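Local coordinates for 2-hydroxyhepta-2,4-diene-1, 7-dioateisomerase (Mycobacterium abscessus, PDB 3R6O), which is probably a metal-dependent isomerase of the fumarylacetoacetate hydrolase family, acting on 2-hydroxyhepta-2,4-diene-1,7-dioate and binding magnesium, at residues L155-V163 with F240-Q250; V181-A192 with T218-T229. All blocks are in the same frame, centred on the assembly; numbering follows the deposited sequence.

The first segments of contacts 1 and 2 lie on neighbouring antiparallel strands of one mixed sheet, 155-165 and 181-192, and the contact centres are about 12 Å apart. Along the chain contact 2 is nested inside the loop that contact 1 closes. The two meet directly: Asp156 N lies 2.7 Å from Thr191 O and Glu158 N 2.8 Å from Asn188 OD1, both probable hydrogen bonds. Between them they supply the magnesium site, Glu160 from 155-163 and Asp189 from 181-192, with Glu160 OE2 packed 3.2 Å from Asp189 CB. Contact 1 thus joins the metal-bearing sheet to the 240-250 hairpin, while contact 2 pairs the second metal-bearing strand with 218-229.

Contact 1: residues L155-V163 with F240-Q250; sequences LDYEIEIAV and FELRINGELRQ. With MG (magnesium ion), chain B.
Tyr157, Ile159 and Ile161, on the strand that carries Glu160, one of the two magnesium ligands, pack against a beta hairpin formed by 240-250, whose turn from Ile244 to Glu247 is of type I'. The strand and hairpin belong to different sheets of the fumarylacetoacetate hydrolase fold, so side chains make the join. Tyr157 holds its ring between its own N and carbonyl carbon (chi1 53°), which sends it across the side chains of Leu242, Ile244 and, nearly perpendicularly, Arg249. Ile244 CD1 lies over one face, 4.0 Å from the ring centroid, while Leu242 CD2 comes obliquely to CD1 of Tyr157 at 3.6 Å. At the far end Arg249 NH1 donates to Tyr157 OH (3.0 Å), the hydroxyl lying in the guanidinium plane; this oxygen also bonds Gly287 O. A classic beta bulge, with Arg249 and Gln250 both opposite Leu242, lets two successive side chains of the hairpin face the strand. Gln250 OE1 accepts an almost perfectly straight bond from Ile159 N (3.0 Å, 179°), and its amide NE2 turns to Thr284. Ile159 CG2 meets the edge of the Phe240 ring at CD1 (3.7 Å), whereas Ile161 CG1 stands over a ring face, 4.2 Å from the centroid. Glu158 and Glu160 point the other way, and Glu160 OE2 binds magnesium at 2.3 Å. Glu158 OE1 remains 3.2 Å from the metal, its carboxylate paired with Arg193. Alternation along the strand therefore separates a largely apolar, hairpin-facing side from an acidic, metal-facing one, and the bond to Gln250 OE1 satisfies the buried N-H of Ile159 between the two glutamates.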
loop_
_atom_site.group_PDB
_atom_site.type_symbol
_atom_site.label_atom_id
_atom_site.label_comp_id
_atom_site.label_asym_id
_atom_site.label_seq_id
_atom_site.Cartn_x
_atom_site.Cartn_y
_atom_site.Cartn_z
ATOM N N LEU A 155 21.818 -0.680 -5.501
ATOM C CA LEU A 155 20.990 -0.752 -4.312
ATOM C C LEU A 155 21.457 0.224 -3.247
ATOM O O LEU A 155 22.614 0.156 -2.778
ATOM C CB LEU A 155 20.989 -2.175 -3.726
ATOM C CG LEU A 155 19.909 -2.445 -2.666
ATOM C CD1 LEU A 155 18.542 -2.369 -3.296
ATOM C CD2 LEU A 155 20.154 -3.801 -1.981
ATOM N N ASP A 156 20.561 1.143 -2.878
ATOM C CA ASP A 156 20.891 2.172 -1.909
ATOM C C ASP A 156 20.188 1.968 -0.550
ATOM O O ASP A 156 19.126 1.352 -0.464
ATOM C CB ASP A 156 20.554 3.552 -2.478
ATOM C CG ASP A 156 21.584 4.594 -2.121
ATOM O OD1 ASP A 156 22.427 4.323 -1.249
ATOM O OD2 ASP A 156 21.549 5.702 -2.731
ATOM N N TYR A 157 20.794 2.557 0.470
ATOM C CA TYR A 157 20.325 2.612 1.856
ATOM C C TYR A 157 19.848 4.030 2.198
ATOM O O TYR A 157 20.345 5.025 1.652
ATOM C CB TYR A 157 21.470 2.188 2.812
ATOM C CG TYR A 157 22.718 3.009 2.549
ATOM C CD1 TYR A 157 22.913 4.233 3.186
ATOM C CD2 TYR A 157 23.640 2.616 1.576
ATOM C CE1 TYR A 157 24.049 5.038 2.890
ATOM C CE2 TYR A 157 24.776 3.401 1.265
ATOM C CZ TYR A 157 24.965 4.626 1.918
ATOM O OH TYR A 157 26.095 5.409 1.638
ATOM N N GLU A 158 18.863 4.108 3.096
ATOM C CA GLU A 158 18.311 5.371 3.548
ATOM C C GLU A 158 17.765 5.190 4.956
ATOM O O GLU A 158 16.633 4.735 5.093
ATOM C CB GLU A 158 17.161 5.779 2.667
ATOM C CG GLU A 158 17.480 5.890 1.208
ATOM C CD GLU A 158 16.312 6.423 0.406
ATOM O OE1 GLU A 158 15.222 5.897 0.510
ATOM O OE2 GLU A 158 16.481 7.398 -0.347
ATOM N N ILE A 159 18.550 5.532 5.962
ATOM C CA ILE A 159 18.088 5.478 7.359
ATOM C C ILE A 159 17.026 6.537 7.615
ATOM O O ILE A 159 17.170 7.681 7.240
ATOM C CB ILE A 159 19.250 5.590 8.370
ATOM C CG1 ILE A 159 18.776 5.192 9.777
ATOM C CG2 ILE A 159 19.948 7.017 8.354
ATOM C CD1 ILE A 159 19.963 5.185 10.831
ATOM N N GLU A 160 15.922 6.122 8.218
ATOM C CA GLU A 160 14.827 7.046 8.496
ATOM C C GLU A 160 14.190 6.705 9.830
ATOM O O GLU A 160 14.227 5.560 10.281
ATOM C CB GLU A 160 13.782 6.966 7.363
ATOM C CG GLU A 160 14.402 6.974 5.978
ATOM C CD GLU A 160 13.511 7.396 4.845
ATOM O OE1 GLU A 160 12.363 7.862 5.036
ATOM O OE2 GLU A 160 13.986 7.252 3.716
ATOM N N ILE A 161 13.566 7.705 10.426
ATOM C CA ILE A 161 12.720 7.490 11.555
ATOM C C ILE A 161 11.249 7.345 11.029
ATOM O O ILE A 161 10.742 8.207 10.268
ATOM C CB ILE A 161 12.856 8.640 12.603
ATOM C CG1 ILE A 161 14.320 8.876 13.036
ATOM C CG2 ILE A 161 11.989 8.339 13.840
ATOM C CD1 ILE A 161 15.102 7.625 13.498
ATOM N N ALA A 162 10.604 6.265 11.427
ATOM C CA ALA A 162 9.198 6.001 11.105
ATOM C C ALA A 162 8.306 6.329 12.273
ATOM O O ALA A 162 8.651 6.052 13.430
ATOM C CB ALA A 162 8.979 4.511 10.713
ATOM N N VAL A 163 7.135 6.869 11.973
ATOM C CA VAL A 163 6.053 6.894 12.956
ATOM C C VAL A 163 5.023 5.870 12.533
ATOM O O VAL A 163 4.792 5.604 11.320
ATOM C CB VAL A 163 5.357 8.261 13.145
ATOM C CG1 VAL A 163 6.308 9.230 13.790
ATOM C CG2 VAL A 163 4.838 8.800 11.842
ATOM N N PHE A 240 20.371 9.874 14.940
ATOM C CA PHE A 240 20.513 8.525 14.408
ATOM C C PHE A 240 21.684 8.438 13.438
ATOM O O PHE A 240 22.042 9.428 12.796
ATOM C CB PHE A 240 19.194 8.065 13.756
ATOM C CG PHE A 240 18.637 9.043 12.746
ATOM C CD1 PHE A 240 18.869 8.866 11.408
ATOM C CD2 PHE A 240 17.953 10.188 13.153
ATOM C CE1 PHE A 240 18.373 9.766 10.468
ATOM C CE2 PHE A 240 17.468 11.131 12.208
ATOM C CZ PHE A 240 17.688 10.920 10.875
ATOM N N GLU A 241 22.255 7.246 13.306
ATOM C CA GLU A 241 23.348 7.042 12.381
ATOM C C GLU A 241 23.284 5.709 11.680
ATOM O O GLU A 241 22.783 4.742 12.219
ATOM C CB GLU A 241 24.681 7.192 13.109
ATOM C CG GLU A 241 25.115 5.952 13.891
ATOM C CD GLU A 241 26.530 6.078 14.435
ATOM O OE1 GLU A 241 26.944 7.210 14.761
ATOM O OE2 GLU A 241 27.222 5.039 14.518
ATOM N N LEU A 242 23.820 5.674 10.465
ATOM C CA LEU A 242 23.987 4.454 9.725
ATOM C C LEU A 242 25.453 4.286 9.306
ATOM O O LEU A 242 26.088 5.241 8.821
ATOM C CB LEU A 242 23.057 4.488 8.507
ATOM C CG LEU A 242 23.047 3.260 7.601
ATOM C CD1 LEU A 242 21.648 3.011 6.967
ATOM C CD2 LEU A 242 24.157 3.339 6.497
ATOM N N ARG A 243 25.977 3.084 9.551
ATOM C CA ARG A 243 27.310 2.669 9.208
ATOM C C ARG A 243 27.210 1.433 8.332
ATOM O O ARG A 243 26.246 0.693 8.394
ATOM C CB ARG A 243 28.146 2.296 10.453
ATOM C CG ARG A 243 28.149 3.345 11.506
ATOM C CD ARG A 243 28.994 2.981 12.726
ATOM N NE ARG A 243 29.173 4.161 13.567
ATOM C CZ ARG A 243 30.223 4.985 13.540
ATOM N NH1 ARG A 243 31.285 4.769 12.744
ATOM N NH2 ARG A 243 30.220 6.030 14.348
ATOM N N ILE A 244 28.239 1.212 7.536
ATOM C CA ILE A 244 28.384 -0.003 6.750
ATOM C C ILE A 244 29.768 -0.544 7.021
ATOM O O ILE A 244 30.750 0.165 6.836
ATOM C CB ILE A 244 28.169 0.251 5.281
ATOM C CG1 ILE A 244 26.687 0.577 5.029
ATOM C CG2 ILE A 244 28.617 -1.026 4.449
ATOM C CD1 ILE A 244 26.386 1.021 3.571
ATOM N N ASN A 245 29.812 -1.780 7.544
ATOM C CA ASN A 245 31.032 -2.384 8.048
ATOM C C ASN A 245 31.786 -1.468 9.010
ATOM O O ASN A 245 32.993 -1.393 8.967
ATOM C CB ASN A 245 31.914 -2.807 6.854
ATOM C CG ASN A 245 31.130 -3.554 5.803
ATOM O OD1 ASN A 245 30.215 -4.358 6.126
ATOM N ND2 ASN A 245 31.433 -3.285 4.533
ATOM N N GLY A 246 31.052 -0.769 9.888
ATOM C CA GLY A 246 31.669 0.048 10.909
ATOM C C GLY A 246 31.935 1.475 10.456
ATOM O O GLY A 246 32.149 2.356 11.289
ATOM N N GLU A 247 31.954 1.711 9.149
ATOM C CA GLU A 247 32.189 3.064 8.620
ATOM C C GLU A 247 30.924 3.931 8.600
ATOM O O GLU A 247 29.863 3.512 8.070
ATOM C CB GLU A 247 32.729 2.973 7.221
ATOM C CG GLU A 247 33.062 4.300 6.606
ATOM C CD GLU A 247 33.547 4.134 5.195
ATOM O OE1 GLU A 247 33.499 2.978 4.671
ATOM O OE2 GLU A 247 33.954 5.164 4.606
ATOM N N LEU A 248 31.053 5.164 9.099
ATOM C CA LEU A 248 29.920 6.088 9.082
ATOM C C LEU A 248 29.515 6.467 7.647
ATOM O O LEU A 248 30.368 6.904 6.872
ATOM C CB LEU A 248 30.229 7.336 9.897
ATOM C CG LEU A 248 29.062 8.275 10.199
ATOM C CD1 LEU A 248 27.999 7.592 11.049
ATOM C CD2 LEU A 248 29.575 9.552 10.872
ATOM N N ARG A 249 28.243 6.261 7.294
ATOM C CA ARG A 249 27.685 6.762 6.044
ATOM C C ARG A 249 26.725 7.939 6.276
ATOM O O ARG A 249 26.789 8.964 5.589
ATOM C CB ARG A 249 26.939 5.657 5.270
ATOM C CG ARG A 249 27.799 4.429 4.862
ATOM C CD ARG A 249 29.020 4.792 4.036
ATOM N NE ARG A 249 29.653 3.591 3.494
ATOM C CZ ARG A 249 29.238 2.897 2.436
ATOM N NH1 ARG A 249 28.165 3.238 1.750
ATOM N NH2 ARG A 249 29.907 1.831 2.075
ATOM N N GLN A 250 25.783 7.770 7.199
ATOM C CA GLN A 250 24.768 8.788 7.414
ATOM C C GLN A 250 24.672 9.156 8.863
ATOM O O GLN A 250 24.759 8.295 9.714
ATOM C CB GLN A 250 23.384 8.307 6.964
ATOM C CG GLN A 250 23.275 7.826 5.545
ATOM C CD GLN A 250 21.821 7.554 5.151
ATOM O OE1 GLN A 250 21.309 6.439 5.353
ATOM N NE2 GLN A 250 21.140 8.577 4.646
HETATM MG MG MG B . 12.954 7.805 1.689
#

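Contact 2: residues V181-A192 with T218-T229; sequences VAGYMLANDITA and TFCPTGPWLFTT
Ile190 CG1 stands beside the backbone N (chi1 -57°), which leaves CG2 anti to that N and over the centre of the Phe219 ring, 3.7 Å from its centroid. CG1 itself rests on Pro221 CD, and Ala192 CB meets the ring of Phe219 at its edge. Farther along, Tyr184 and Phe227 form an antiparallel hydrogen-bonded pair, in which Phe227 N reaches Tyr184 O at 2.8 Å. Their side chains lie on the same sheet face, where Tyr184 CD2 touches the Phe227 edge at CD2 (3.8 Å). Gly183, lacking a side chain, lets its CA come within 3.2 Å of Phe227 O.

Between Tyr184 and Ala187 the register slips by two, around the cis peptide before Pro224. A water fills in there, accepting from Leu186 N (2.9 Å) and donating to Trp225 O (2.8 Å). Pairing resumes with Gly223 N to Leu186 O and Asn188 N to Pro221 O (3.1 Å). Asp189 turns away from 218-229 to magnesium and to salt bridges with Lys134 and Lys214. Backbone bonds thus hold the strand as far as Asn188, just before the metal ligand, and a weak one from Ile190 N to Phe219 O follows it, with apolar packing at both ends and water bridging the irregular middle.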
loop_
_atom_site.group_PDB
_atom_site.type_symbol
_atom_site.label_atom_id
_atom_site.label_comp_id
_atom_site.label_asym_id
_atom_site.label_seq_id
_atom_site.Cartn_x
_atom_site.Cartn_y
_atom_site.Cartn_z
ATOM N N VAL A 181 -0.385 9.220 16.738
ATOM C CA VAL A 181 0.837 8.437 16.628
ATOM C C VAL A 181 0.981 7.524 17.854
ATOM O O VAL A 181 1.049 7.977 18.985
ATOM C CB VAL A 181 2.096 9.344 16.396
ATOM C CG1 VAL A 181 3.355 8.558 16.560
ATOM C CG2 VAL A 181 2.026 10.005 14.975
ATOM N N ALA A 182 1.018 6.218 17.597
ATOM C CA ALA A 182 1.225 5.247 18.642
ATOM C C ALA A 182 2.684 5.254 19.068
ATOM O O ALA A 182 2.978 4.971 20.197
ATOM C CB ALA A 182 0.816 3.852 18.177
ATOM N N GLY A 183 3.614 5.506 18.142
ATOM C CA GLY A 183 5.020 5.569 18.528
ATOM C C GLY A 183 5.965 5.637 17.337
ATOM O O GLY A 183 5.572 6.070 16.254
ATOM N N TYR A 184 7.205 5.213 17.563
ATOM C CA TYR A 184 8.280 5.443 16.609
ATOM C C TYR A 184 9.122 4.184 16.422
ATOM O O TYR A 184 9.288 3.383 17.353
ATOM C CB TYR A 184 9.226 6.530 17.104
ATOM C CG TYR A 184 8.666 7.836 17.604
ATOM C CD1 TYR A 184 8.667 8.967 16.797
ATOM C CD2 TYR A 184 8.244 7.968 18.907
ATOM C CE1 TYR A 184 8.205 10.184 17.267
ATOM C CE2 TYR A 184 7.793 9.182 19.403
ATOM C CZ TYR A 184 7.776 10.295 18.579
ATOM O OH TYR A 184 7.334 11.495 19.090
ATOM N N MET A 185 9.694 4.014 15.233
ATOM C CA MET A 185 10.585 2.869 14.942
ATOM C C MET A 185 11.718 3.345 14.049
ATOM O O MET A 185 11.520 4.250 13.210
ATOM C CB MET A 185 9.900 1.797 14.099
ATOM C CG MET A 185 8.630 1.289 14.588
ATOM S SD MET A 185 8.317 -0.199 13.668
ATOM C CE MET A 185 7.657 0.408 12.123
ATOM N N LEU A 186 12.873 2.704 14.189
ATOM C CA LEU A 186 13.957 2.904 13.232
ATOM C C LEU A 186 13.541 2.185 11.952
ATOM O O LEU A 186 12.833 1.175 11.997
ATOM C CB LEU A 186 15.263 2.330 13.803
ATOM C CG LEU A 186 16.610 2.802 13.261
ATOM C CD1 LEU A 186 16.672 4.312 13.248
ATOM C CD2 LEU A 186 17.784 2.174 14.112
ATOM N N ALA A 187 13.919 2.722 10.799
ATOM C CA ALA A 187 13.575 2.098 9.546
ATOM C C ALA A 187 14.645 2.357 8.481
ATOM O O ALA A 187 15.516 3.209 8.671
ATOM C CB ALA A 187 12.181 2.550 9.049
ATOM N N ASN A 188 14.562 1.625 7.374
ATOM C CA ASN A 188 15.378 1.960 6.145
ATOM C C ASN A 188 14.525 1.968 4.875
ATOM O O ASN A 188 13.801 1.012 4.613
ATOM C CB ASN A 188 16.525 0.976 6.002
ATOM C CG ASN A 188 17.715 1.578 5.220
ATOM O OD1 ASN A 188 17.605 1.846 4.038
ATOM N ND2 ASN A 188 18.810 1.856 5.917
ATOM N N ASP A 189 14.555 3.048 4.085
ATOM C CA ASP A 189 13.878 3.026 2.796
ATOM C C ASP A 189 14.885 2.544 1.735
ATOM O O ASP A 189 15.468 3.349 1.027
ATOM C CB ASP A 189 13.328 4.423 2.449
ATOM C CG ASP A 189 12.548 4.434 1.174
ATOM O OD1 ASP A 189 12.356 3.347 0.583
ATOM O OD2 ASP A 189 12.126 5.508 0.713
ATOM N N ILE A 190 15.120 1.232 1.687
ATOM C CA ILE A 190 16.004 0.617 0.694
ATOM C C ILE A 190 15.391 0.816 -0.681
ATOM O O ILE A 190 14.200 0.523 -0.885
ATOM C CB ILE A 190 16.153 -0.923 0.880
ATOM C CG1 ILE A 190 16.674 -1.307 2.284
ATOM C CG2 ILE A 190 17.030 -1.566 -0.304
ATOM C CD1 ILE A 190 18.115 -0.942 2.618
ATOM N N THR A 191 16.233 1.199 -1.628
ATOM C CA THR A 191 15.804 1.631 -2.957
ATOM C C THR A 191 16.819 1.148 -4.008
ATOM O O THR A 191 18.021 1.301 -3.829
ATOM C CB THR A 191 15.700 3.162 -3.022
ATOM O OG1 THR A 191 14.776 3.611 -2.031
ATOM C CG2 THR A 191 15.190 3.617 -4.415
ATOM N N ALA A 192 16.319 0.523 -5.063
ATOM C CA ALA A 192 17.110 0.052 -6.172
ATOM C C ALA A 192 17.015 1.178 -7.191
ATOM O O ALA A 192 16.010 1.299 -7.883
ATOM C CB ALA A 192 16.522 -1.247 -6.733
ATOM N N THR A 218 12.316 -7.340 1.639
ATOM C CA THR A 218 13.488 -6.916 2.420
ATOM C C THR A 218 13.823 -5.431 2.298
ATOM O O THR A 218 14.736 -4.966 3.004
ATOM C CB THR A 218 14.768 -7.755 2.194
ATOM O OG1 THR A 218 15.465 -7.365 0.997
ATOM C CG2 THR A 218 14.494 -9.241 2.163
ATOM N N PHE A 219 13.119 -4.699 1.416
ATOM C CA PHE A 219 13.412 -3.276 1.194
ATOM C C PHE A 219 12.877 -2.297 2.271
ATOM O O PHE A 219 13.136 -1.093 2.187
ATOM C CB PHE A 219 12.944 -2.828 -0.203
ATOM C CG PHE A 219 13.870 -3.199 -1.327
ATOM C CD1 PHE A 219 14.725 -4.282 -1.247
ATOM C CD2 PHE A 219 13.861 -2.451 -2.494
ATOM C CE1 PHE A 219 15.578 -4.593 -2.308
ATOM C CE2 PHE A 219 14.692 -2.767 -3.560
ATOM C CZ PHE A 219 15.535 -3.837 -3.472
ATOM N N CYS A 220 12.160 -2.783 3.277
ATOM C CA CYS A 220 11.742 -1.916 4.404
ATOM C C CYS A 220 12.044 -2.530 5.768
ATOM O O CYS A 220 11.129 -2.874 6.542
ATOM C CB CYS A 220 10.268 -1.529 4.313
ATOM S SG CYS A 220 9.859 -0.058 5.323
ATOM N N PRO A 221 13.334 -2.704 6.081
ATOM C CA PRO A 221 13.718 -3.057 7.432
ATOM C C PRO A 221 13.126 -2.100 8.475
ATOM O O PRO A 221 13.082 -0.899 8.253
ATOM C CB PRO A 221 15.246 -2.956 7.408
ATOM C CG PRO A 221 15.631 -3.076 5.995
ATOM C CD PRO A 221 14.501 -2.504 5.222
ATOM N N THR A 222 12.677 -2.650 9.601
ATOM C CA THR A 222 12.079 -1.872 10.704
ATOM C C THR A 222 12.441 -2.493 12.058
ATOM O O THR A 222 12.756 -3.696 12.143
ATOM C CB THR A 222 10.524 -1.871 10.620
ATOM O OG1 THR A 222 10.019 -3.210 10.748
ATOM C CG2 THR A 222 10.035 -1.272 9.320
ATOM N N GLY A 223 12.371 -1.679 13.119
ATOM C CA GLY A 223 12.693 -2.146 14.473
ATOM C C GLY A 223 14.086 -1.715 14.924
ATOM O O GLY A 223 14.781 -0.962 14.230
ATOM N N PRO A 224 14.542 -2.246 16.056
ATOM C CA PRO A 224 13.999 -3.433 16.732
ATOM C C PRO A 224 12.736 -3.260 17.583
ATOM O O PRO A 224 12.173 -4.270 18.029
ATOM C CB PRO A 224 15.174 -3.895 17.617
ATOM C CG PRO A 224 15.994 -2.671 17.848
ATOM C CD PRO A 224 15.853 -1.845 16.578
ATOM N N TRP A 225 12.299 -2.032 17.842
ATOM C CA TRP A 225 11.105 -1.879 18.650
ATOM C C TRP A 225 10.280 -0.670 18.316
ATOM O O TRP A 225 10.761 0.285 17.708
ATOM C CB TRP A 225 11.467 -1.920 20.157
ATOM C CG TRP A 225 12.481 -0.907 20.624
ATOM C CD1 TRP A 225 12.293 0.434 20.738
ATOM C CD2 TRP A 225 13.820 -1.160 21.094
ATOM N NE1 TRP A 225 13.430 1.040 21.195
ATOM C CE2 TRP A 225 14.379 0.088 21.440
ATOM C CE3 TRP A 225 14.600 -2.315 21.237
ATOM C CZ2 TRP A 225 15.682 0.222 21.921
ATOM C CZ3 TRP A 225 15.881 -2.195 21.720
ATOM C CH2 TRP A 225 16.420 -0.930 22.063
ATOM N N LEU A 226 9.004 -0.747 18.668
ATOM C CA LEU A 226 8.136 0.416 18.688
ATOM C C LEU A 226 8.343 1.162 19.979
ATOM O O LEU A 226 8.009 0.663 21.050
ATOM C CB LEU A 226 6.674 0.009 18.550
ATOM C CG LEU A 226 5.622 1.107 18.636
ATOM C CD1 LEU A 226 5.715 2.011 17.432
ATOM C CD2 LEU A 226 4.197 0.483 18.687
ATOM N N PHE A 227 8.881 2.370 19.882
ATOM C CA PHE A 227 9.107 3.214 21.063
ATOM C C PHE A 227 7.845 4.030 21.204
ATOM O O PHE A 227 7.556 4.889 20.346
ATOM C CB PHE A 227 10.347 4.084 20.813
ATOM C CG PHE A 227 10.644 5.077 21.898
ATOM C CD1 PHE A 227 11.290 4.689 23.063
ATOM C CD2 PHE A 227 10.320 6.413 21.744
ATOM C CE1 PHE A 227 11.580 5.609 24.062
ATOM C CE2 PHE A 227 10.622 7.336 22.733
ATOM C CZ PHE A 227 11.243 6.945 23.886
ATOM N N THR A 228 7.025 3.722 22.197
ATOM C CA THR A 228 5.704 4.347 22.278
ATOM C C THR A 228 5.735 5.800 22.765
ATOM O O THR A 228 6.687 6.267 23.406
ATOM C CB THR A 228 4.722 3.569 23.163
ATOM O OG1 THR A 228 5.161 3.662 24.522
ATOM C CG2 THR A 228 4.641 2.101 22.695
ATOM N N THR A 229 4.663 6.506 22.429
ATOM C CA THR A 229 4.519 7.915 22.799
ATOM C C THR A 229 4.200 8.087 24.263
ATOM O O THR A 229 4.508 9.127 24.869
ATOM C CB THR A 229 3.463 8.591 21.916
ATOM O OG1 THR A 229 2.260 7.799 21.925
ATOM C CG2 THR A 229 3.952 8.652 20.497
HETATM O O HOH W 1 13.187 0.828 16.378
#